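Local coordinates for protein aryl acylamidase (bacterium CSBL00001, PDB 4YJ6) that probably hydrolyses the amide bond of aryl acylamides, using the mixed-sheet alpha/beta fold of the amidase signature enzymes, at residues 200-205 with 236-241; 295-300 with 458-463; 440-445 with 468-473. One frame throughout, in Å; residues are numbered along the deposited sequence.

How the interactions relate
Following the chain from the N terminus, interaction 1 comes first: it closes a loop of 30 residues between the end of strand 198-201 and helix 231-241, and is complete before either of the others begins. Interaction 2 opens at 295-300 and spans 157 residues to reach strand 454-462. Before it closes, 440-445 starts interaction 3, which ends later at 468-473, so these two cross. All three reach the same mixed sheet, in which strand 443-451 lies between 198-201 and 454-462. Interactions 1 and 3 meet through a probable Q201-S443 hydrogen bond, and 2 and 3 through backbone pairing, so helices 231-241, 284-299 and 467-480 are tied to three adjacent strands.

Interaction 1: residues 200-205 with 236-241; sequences FQPSIG and LAMNVL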
loop_
_atom_site.group_PDB
_atom_site.type_symbol
_atom_site.label_atom_id
_atom_site.label_comp_id
_atom_site.label_asym_id
_atom_site.label_seq_id
_atom_site.Cartn_x
_atom_site.Cartn_y
_atom_site.Cartn_z
ATOM N N PHE A 200 -2.010 5.571 -2.261
ATOM C CA PHE A 200 -3.006 6.375 -1.541
ATOM C C PHE A 200 -3.572 5.613 -0.338
ATOM O O PHE A 200 -4.252 4.586 -0.531
ATOM C CB PHE A 200 -4.183 6.796 -2.454
ATOM C CG PHE A 200 -5.046 7.852 -1.817
ATOM C CD1 PHE A 200 -4.732 9.196 -1.984
ATOM C CD2 PHE A 200 -6.118 7.513 -1.020
ATOM C CE1 PHE A 200 -5.488 10.195 -1.376
ATOM C CE2 PHE A 200 -6.890 8.498 -0.406
ATOM C CZ PHE A 200 -6.556 9.843 -0.571
ATOM N N GLN A 201 -3.303 6.115 0.875
ATOM C CA GLN A 201 -3.792 5.517 2.132
ATOM C C GLN A 201 -4.953 6.385 2.649
ATOM O O GLN A 201 -4.738 7.507 3.132
ATOM C CB GLN A 201 -2.645 5.418 3.170
ATOM C CG GLN A 201 -3.122 4.997 4.602
ATOM C CD GLN A 201 -3.049 6.173 5.546
ATOM O OE1 GLN A 201 -1.974 6.765 5.712
ATOM N NE2 GLN A 201 -4.176 6.547 6.146
ATOM N N PRO A 202 -6.180 5.878 2.545
ATOM C CA PRO A 202 -7.340 6.725 2.867
ATOM C C PRO A 202 -7.512 6.977 4.357
ATOM O O PRO A 202 -6.939 6.259 5.195
ATOM C CB PRO A 202 -8.565 5.886 2.361
ATOM C CG PRO A 202 -8.010 4.684 1.703
ATOM C CD PRO A 202 -6.566 4.513 2.146
ATOM N N SER A 203 -8.344 7.968 4.692
ATOM C CA SER A 203 -8.718 8.212 6.081
ATOM C C SER A 203 -9.292 6.953 6.692
ATOM O O SER A 203 -9.999 6.218 6.002
ATOM C CB SER A 203 -9.832 9.283 6.122
ATOM O OG SER A 203 -9.335 10.525 5.644
ATOM N N ILE A 204 -9.121 6.752 8.005
ATOM C CA ILE A 204 -9.804 5.615 8.617
ATOM C C ILE A 204 -11.336 5.763 8.395
ATOM O O ILE A 204 -11.927 6.841 8.546
ATOM C CB ILE A 204 -9.394 5.430 10.129
ATOM C CG1 ILE A 204 -10.077 4.176 10.722
ATOM C CG2 ILE A 204 -9.794 6.685 10.970
ATOM C CD1 ILE A 204 -9.604 2.792 10.064
ATOM N N GLY A 205 -11.974 4.642 8.040
ATOM C CA GLY A 205 -13.414 4.632 7.765
ATOM C C GLY A 205 -13.813 5.002 6.356
ATOM O O GLY A 205 -14.987 4.869 6.013
ATOM N N LEU A 236 -9.920 7.688 -9.447
ATOM C CA LEU A 236 -10.948 6.822 -10.036
ATOM C C LEU A 236 -11.142 5.549 -9.151
ATOM O O LEU A 236 -12.288 5.141 -8.861
ATOM C CB LEU A 236 -10.584 6.433 -11.474
ATOM C CG LEU A 236 -10.643 7.606 -12.466
ATOM C CD1 LEU A 236 -10.109 7.136 -13.811
ATOM C CD2 LEU A 236 -12.060 8.261 -12.649
ATOM N N ALA A 237 -10.035 4.916 -8.756
ATOM C CA ALA A 237 -10.101 3.739 -7.903
ATOM C C ALA A 237 -10.751 4.082 -6.545
ATOM O O ALA A 237 -11.543 3.300 -6.010
ATOM C CB ALA A 237 -8.735 3.130 -7.681
HETATM N N MSE A 238 -10.431 5.241 -5.999
HETATM C CA MSE A 238 -11.022 5.620 -4.718
HETATM C C MSE A 238 -12.508 5.875 -4.846
HETATM O O MSE A 238 -13.248 5.619 -3.917
HETATM C CB MSE A 238 -10.336 6.887 -4.163
HETATM C CG MSE A 238 -8.951 6.598 -3.629
HETATM SE SE MSE A 238 -9.004 5.246 -2.240
HETATM C CE MSE A 238 -10.248 6.052 -0.950
ATOM N N ASN A 239 -12.965 6.390 -5.982
ATOM C CA ASN A 239 -14.406 6.534 -6.171
ATOM C C ASN A 239 -15.133 5.197 -6.091
ATOM O O ASN A 239 -16.267 5.151 -5.641
ATOM C CB ASN A 239 -14.714 7.223 -7.505
ATOM C CG ASN A 239 -14.700 8.734 -7.380
ATOM O OD1 ASN A 239 -14.593 9.273 -6.278
ATOM N ND2 ASN A 239 -14.880 9.414 -8.494
ATOM N N VAL A 240 -14.464 4.131 -6.513
ATOM C CA VAL A 240 -15.020 2.798 -6.384
ATOM C C VAL A 240 -14.863 2.241 -4.967
ATOM O O VAL A 240 -15.790 1.654 -4.437
ATOM C CB VAL A 240 -14.352 1.845 -7.416
ATOM C CG1 VAL A 240 -14.714 0.306 -7.156
ATOM C CG2 VAL A 240 -14.795 2.247 -8.831
ATOM N N LEU A 241 -13.692 2.429 -4.371
ATOM C CA LEU A 241 -13.350 1.730 -3.122
ATOM C C LEU A 241 -14.032 2.341 -1.925
ATOM O O LEU A 241 -14.418 1.614 -1.002
ATOM C CB LEU A 241 -11.822 1.778 -2.883
ATOM C CG LEU A 241 -11.024 0.855 -3.843
ATOM C CD1 LEU A 241 -9.530 1.155 -3.713
ATOM C CD2 LEU A 241 -11.309 -0.640 -3.547
#
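M238 reaches from its helix to F200 and P202, and this one side chain, modelled as selenomethionine, makes every contact between the two segments. Its CB starts the chain off toward the strand. With chi1 at -74°, M238 CG stands anti to the carbonyl carbon and comes within 4.0 Å of F200 CD2. Two further bends, at chi2 and chi3, fold the chain instead of letting it run straight. M238 SE then lies 3.9 Å from F200 CD2 and 4.1 Å from P202 CG, touching both partners at once. M238 SE is 4.9 Å from the centroid of the F200 ring, lying obliquely to it, 58° off the ring normal, which is the geometry of a Met-aromatic contact. The terminal methyl is turned to the proline: M238 CE is 3.7 Å from P202 CB and equally close to P202 CG, while F200 CE2 is more distant. The M238 and F200 side chains cross at about a right angle, and CD2 and CE2 are the ring atoms that come near the bent chain.

No hydrogen bond joins the segments, and all three touching residues are buried. On the other side of the strand, Q201 NE2 donates to P202 O at 2.9 Å from above the carbonyl plane, and it also bonds to H441 O, which probably steadies the backbone around the proline. F200 further packs on V470 and I471 of helix 467-480, and M238 on P226 of the adjoining strand. The contact thus joins helix 231-241 to strand 198-201 by apolar helix-on-sheet packing, as in the amidase signature fold, where helices flank a large central mixed sheet.

Interaction 2: residues 295-300 with 458-463; sequences RVFTEL and MLIIGD
F297 meets M458 and I460 through the far end of its ring, and that end is where the contact is tight. The closest approach is from F297 CE2 to M458 CE, 3.7 Å, the methyl coming in from beside the ring, not over its face. The side chains of F297 and M458 run in from opposite directions; the selenomethionine is extended through chi1 and chi2 and bends only at chi3 (76°), which carries its methyl to the ring. Beside it, F297 CZ lies 4.1 Å from I460 CD1, and there the approach is oblique. All three residues are buried, and the evidence is of apolar contact alone, with no hydrogen bond crossing.

Beyond these few atoms the segments stand well apart. The nearest CA atoms, of F297 and I460, are 11.5 Å from each other, and only 94 Å² is buried in total. The outer face of the helix is the solvent side, where R295 and E299 are exposed. There T298 OG1 donates to R295 O at 2.8 Å, in the carbonyl plane and on a lone pair, close to the end of a weakly bonded helical turn.

Neighbouring elements complete the packing. F297 also touches L396 of strand 394-398, which pairs with strand 454-462, while F477 of helix 467-480 lies against both M458 and V296, joining helix 284-299 to this side of the sheet.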
loop_
_atom_site.group_PDB
_atom_site.type_symbol
_atom_site.label_atom_id
_atom_site.label_comp_id
_atom_site.label_asym_id
_atom_site.label_seq_id
_atom_site.Cartn_x
_atom_site.Cartn_y
_atom_site.Cartn_z
ATOM N N ARG A 295 9.460 22.700 -2.010
ATOM C CA ARG A 295 9.494 24.019 -2.617
ATOM C C ARG A 295 8.662 24.078 -3.874
ATOM O O ARG A 295 8.289 25.162 -4.320
ATOM C CB ARG A 295 10.936 24.435 -2.888
ATOM C CG ARG A 295 11.605 24.883 -1.569
ATOM C CD ARG A 295 13.073 24.988 -1.692
ATOM N NE ARG A 295 13.615 25.775 -0.582
ATOM C CZ ARG A 295 14.011 25.281 0.585
ATOM N NH1 ARG A 295 13.930 23.974 0.840
ATOM N NH2 ARG A 295 14.518 26.123 1.505
ATOM N N VAL A 296 8.323 22.916 -4.426
ATOM C CA VAL A 296 7.422 22.903 -5.579
ATOM C C VAL A 296 6.116 23.571 -5.182
ATOM O O VAL A 296 5.518 24.312 -5.964
ATOM C CB VAL A 296 7.198 21.474 -6.100
ATOM C CG1 VAL A 296 6.065 21.443 -7.193
ATOM C CG2 VAL A 296 8.521 20.900 -6.638
ATOM N N PHE A 297 5.681 23.343 -3.943
ATOM C CA PHE A 297 4.408 23.895 -3.507
ATOM C C PHE A 297 4.447 25.414 -3.316
ATOM O O PHE A 297 3.447 26.081 -3.532
ATOM C CB PHE A 297 3.978 23.237 -2.213
ATOM C CG PHE A 297 3.589 21.794 -2.400
ATOM C CD1 PHE A 297 2.431 21.463 -3.074
ATOM C CD2 PHE A 297 4.386 20.774 -1.916
ATOM C CE1 PHE A 297 2.072 20.100 -3.258
ATOM C CE2 PHE A 297 4.020 19.423 -2.101
ATOM C CZ PHE A 297 2.865 19.108 -2.765
ATOM N N THR A 298 5.606 25.943 -2.940
ATOM C CA THR A 298 5.696 27.389 -2.741
ATOM C C THR A 298 5.521 28.087 -4.093
ATOM O O THR A 298 4.983 29.183 -4.154
ATOM C CB THR A 298 7.034 27.824 -2.113
ATOM O OG1 THR A 298 8.080 27.620 -3.061
ATOM C CG2 THR A 298 7.342 27.080 -0.854
ATOM N N GLU A 299 5.958 27.456 -5.179
ATOM C CA GLU A 299 5.762 28.037 -6.517
ATOM C C GLU A 299 4.329 27.973 -6.990
ATOM O O GLU A 299 3.937 28.713 -7.899
ATOM C CB GLU A 299 6.645 27.335 -7.538
ATOM C CG GLU A 299 8.093 27.599 -7.327
ATOM C CD GLU A 299 8.398 29.090 -7.303
ATOM O OE1 GLU A 299 7.983 29.786 -8.263
ATOM O OE2 GLU A 299 9.035 29.565 -6.317
ATOM N N LEU A 300 3.541 27.069 -6.407
ATOM C CA LEU A 300 2.138 26.976 -6.739
ATOM C C LEU A 300 1.228 27.838 -5.865
ATOM O O LEU A 300 0.008 27.710 -5.916
ATOM C CB LEU A 300 1.696 25.512 -6.665
ATOM C CG LEU A 300 2.490 24.593 -7.586
ATOM C CD1 LEU A 300 2.092 23.162 -7.295
ATOM C CD2 LEU A 300 2.241 24.910 -9.074
HETATM N N MSE A 458 7.782 11.241 -1.241
HETATM C CA MSE A 458 7.366 12.214 -0.239
HETATM C C MSE A 458 5.940 11.919 0.214
HETATM O O MSE A 458 5.082 11.617 -0.609
HETATM C CB MSE A 458 7.393 13.608 -0.839
HETATM C CG MSE A 458 6.648 14.574 0.028
HETATM SE SE MSE A 458 7.028 16.353 -0.690
HETATM C CE MSE A 458 5.884 16.275 -2.204
ATOM N N LEU A 459 5.702 11.959 1.526
ATOM C CA LEU A 459 4.356 11.692 2.046
ATOM C C LEU A 459 3.625 13.007 2.210
ATOM O O LEU A 459 4.158 13.962 2.774
ATOM C CB LEU A 459 4.459 11.010 3.412
ATOM C CG LEU A 459 3.120 10.399 3.878
ATOM C CD1 LEU A 459 2.779 9.211 2.945
ATOM C CD2 LEU A 459 3.232 9.909 5.324
ATOM N N ILE A 460 2.412 13.065 1.674
ATOM C CA ILE A 460 1.522 14.180 1.897
ATOM C C ILE A 460 0.435 13.720 2.856
ATOM O O ILE A 460 -0.292 12.766 2.549
ATOM C CB ILE A 460 0.864 14.586 0.557
ATOM C CG1 ILE A 460 1.948 14.970 -0.469
ATOM C CG2 ILE A 460 -0.204 15.709 0.756
ATOM C CD1 ILE A 460 1.387 15.385 -1.858
ATOM N N ILE A 461 0.329 14.376 4.010
ATOM C CA ILE A 461 -0.665 13.986 5.009
ATOM C C ILE A 461 -1.741 15.068 5.121
ATOM O O ILE A 461 -1.408 16.274 5.206
ATOM C CB ILE A 461 0.013 13.804 6.404
ATOM C CG1 ILE A 461 1.219 12.847 6.315
ATOM C CG2 ILE A 461 -1.035 13.306 7.444
ATOM C CD1 ILE A 461 1.987 12.656 7.701
ATOM N N GLY A 462 -3.022 14.664 5.136
ATOM C CA GLY A 462 -4.092 15.615 5.389
ATOM C C GLY A 462 -4.666 15.478 6.774
ATOM O O GLY A 462 -4.358 14.529 7.505
ATOM N N ASP A 463 -5.515 16.442 7.131
ATOM C CA ASP A 463 -6.264 16.396 8.391
ATOM C C ASP A 463 -7.168 15.169 8.344
ATOM O O ASP A 463 -7.402 14.591 7.275
ATOM C CB ASP A 463 -7.122 17.663 8.483
ATOM C CG ASP A 463 -7.713 17.910 9.851
ATOM O OD1 ASP A 463 -7.367 17.238 10.842
ATOM O OD2 ASP A 463 -8.529 18.858 9.928
#

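Interaction 3: residues 440-445 with 468-473; sequences GHPSAS and LDVIAA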
loop_
_atom_site.group_PDB
_atom_site.type_symbol
_atom_site.label_atom_id
_atom_site.label_comp_id
_atom_site.label_asym_id
_atom_site.label_seq_id
_atom_site.Cartn_x
_atom_site.Cartn_y
_atom_site.Cartn_z
ATOM N N GLY A 440 -4.698 7.846 12.031
ATOM C CA GLY A 440 -5.922 7.715 11.251
ATOM C C GLY A 440 -6.024 8.714 10.103
ATOM O O GLY A 440 -6.963 8.672 9.330
ATOM N N HIS A 441 -5.045 9.597 9.975
ATOM C CA HIS A 441 -5.053 10.629 8.920
ATOM C C HIS A 441 -4.818 10.031 7.558
ATOM O O HIS A 441 -4.045 9.105 7.440
ATOM C CB HIS A 441 -3.909 11.622 9.208
ATOM C CG HIS A 441 -4.117 12.393 10.462
ATOM N ND1 HIS A 441 -3.968 11.834 11.722
ATOM C CD2 HIS A 441 -4.525 13.671 10.659
ATOM C CE1 HIS A 441 -4.273 12.741 12.627
ATOM N NE2 HIS A 441 -4.627 13.860 12.012
ATOM N N PRO A 442 -5.474 10.565 6.525
ATOM C CA PRO A 442 -5.205 10.124 5.155
ATOM C C PRO A 442 -3.797 10.592 4.709
ATOM O O PRO A 442 -3.405 11.686 5.103
ATOM C CB PRO A 442 -6.269 10.866 4.346
ATOM C CG PRO A 442 -6.514 12.192 5.125
ATOM C CD PRO A 442 -6.442 11.688 6.589
ATOM N N SER A 443 -3.091 9.817 3.891
ATOM C CA SER A 443 -1.821 10.277 3.365
ATOM C C SER A 443 -1.529 9.553 2.059
ATOM O O SER A 443 -2.073 8.478 1.810
ATOM C CB SER A 443 -0.681 10.030 4.378
ATOM O OG SER A 443 -0.427 8.639 4.575
ATOM N N ALA A 444 -0.659 10.134 1.242
ATOM C CA ALA A 444 -0.281 9.457 0.005
ATOM C C ALA A 444 1.206 9.643 -0.208
ATOM O O ALA A 444 1.742 10.700 0.084
ATOM C CB ALA A 444 -1.069 10.036 -1.182
ATOM N N SER A 445 1.859 8.608 -0.717
ATOM C CA SER A 445 3.252 8.739 -1.118
ATOM C C SER A 445 3.297 9.188 -2.584
ATOM O O SER A 445 2.781 8.493 -3.456
ATOM C CB SER A 445 4.017 7.437 -0.944
ATOM O OG SER A 445 5.396 7.655 -1.292
ATOM N N LEU A 468 -9.671 14.535 0.097
ATOM C CA LEU A 468 -9.648 15.313 -1.156
ATOM C C LEU A 468 -8.484 16.330 -1.119
ATOM O O LEU A 468 -7.904 16.623 -2.148
ATOM C CB LEU A 468 -10.976 16.066 -1.367
ATOM C CG LEU A 468 -12.192 15.151 -1.587
ATOM C CD1 LEU A 468 -13.433 15.913 -2.080
ATOM C CD2 LEU A 468 -11.858 14.092 -2.538
ATOM N N ASP A 469 -8.119 16.834 0.061
ATOM C CA ASP A 469 -6.974 17.764 0.151
ATOM C C ASP A 469 -5.700 17.024 -0.267
ATOM O O ASP A 469 -4.798 17.597 -0.889
ATOM C CB ASP A 469 -6.771 18.264 1.592
ATOM C CG ASP A 469 -7.762 19.352 2.013
ATOM O OD1 ASP A 469 -8.470 19.912 1.144
ATOM O OD2 ASP A 469 -7.800 19.667 3.237
ATOM N N VAL A 470 -5.595 15.760 0.123
ATOM C CA VAL A 470 -4.418 14.948 -0.234
ATOM C C VAL A 470 -4.398 14.747 -1.750
ATOM O O VAL A 470 -3.347 14.894 -2.376
ATOM C CB VAL A 470 -4.401 13.600 0.483
ATOM C CG1 VAL A 470 -3.192 12.736 0.028
ATOM C CG2 VAL A 470 -4.337 13.820 2.006
ATOM N N ILE A 471 -5.540 14.403 -2.334
ATOM C CA ILE A 471 -5.624 14.253 -3.793
ATOM C C ILE A 471 -5.224 15.595 -4.457
ATOM O O ILE A 471 -4.449 15.611 -5.395
ATOM C CB ILE A 471 -7.040 13.868 -4.255
ATOM C CG1 ILE A 471 -7.403 12.433 -3.809
ATOM C CG2 ILE A 471 -7.170 13.990 -5.759
ATOM C CD1 ILE A 471 -6.602 11.319 -4.522
ATOM N N ALA A 472 -5.772 16.707 -3.975
ATOM C CA ALA A 472 -5.525 18.011 -4.628
ATOM C C ALA A 472 -4.023 18.329 -4.616
ATOM O O ALA A 472 -3.420 18.714 -5.649
ATOM C CB ALA A 472 -6.287 19.110 -3.925
ATOM N N ALA A 473 -3.401 18.180 -3.457
ATOM C CA ALA A 473 -1.957 18.461 -3.368
ATOM C C ALA A 473 -1.130 17.487 -4.233
ATOM O O ALA A 473 -0.107 17.871 -4.836
ATOM C CB ALA A 473 -1.517 18.376 -1.909
#
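Apolar packing of a helix on a sheet defines this contact: V470, near the start of helix 467-480, presses both methyls onto P442, just before strand 443-451, and A444 within it. The evidence is one residue touching three in succession. With chi1 at 177°, CG1 stands anti to the backbone N and CG2 beside it, so that the two branches reach the strand and the residue leading into it. V470 CG1 lies 3.6 Å from A444 CB, the closest pair here, and 3.8 Å from A444 N. V470 CG1 also passes S443 C at 4.1 Å, lying on the main chain between two side chains. The other branch turns to the proline, where V470 CG2 is 3.9 Å from P442 O and 4.1 Å from P442 CG.

S443 CA and V470 CA are 6.4 Å apart, and A444 presents a single methyl to the valine. With an alanine in place of V470 both gamma methyls vanish, and a gap would probably open between the helix and the P442-A444 backbone. S443, by contrast, points away from the helix, and its OG bonds to OE1 of Q201 in the adjoining strand.

F200 touches both V470 and A444, and so continues the same apolar layer over strand 198-201. In chain order, strands 443-451 and 454-462 form an antiparallel hairpin, and the following helix folds back over it. That beta-beta-alpha unit is part of the helix-covered mixed sheet of the amidase signature fold.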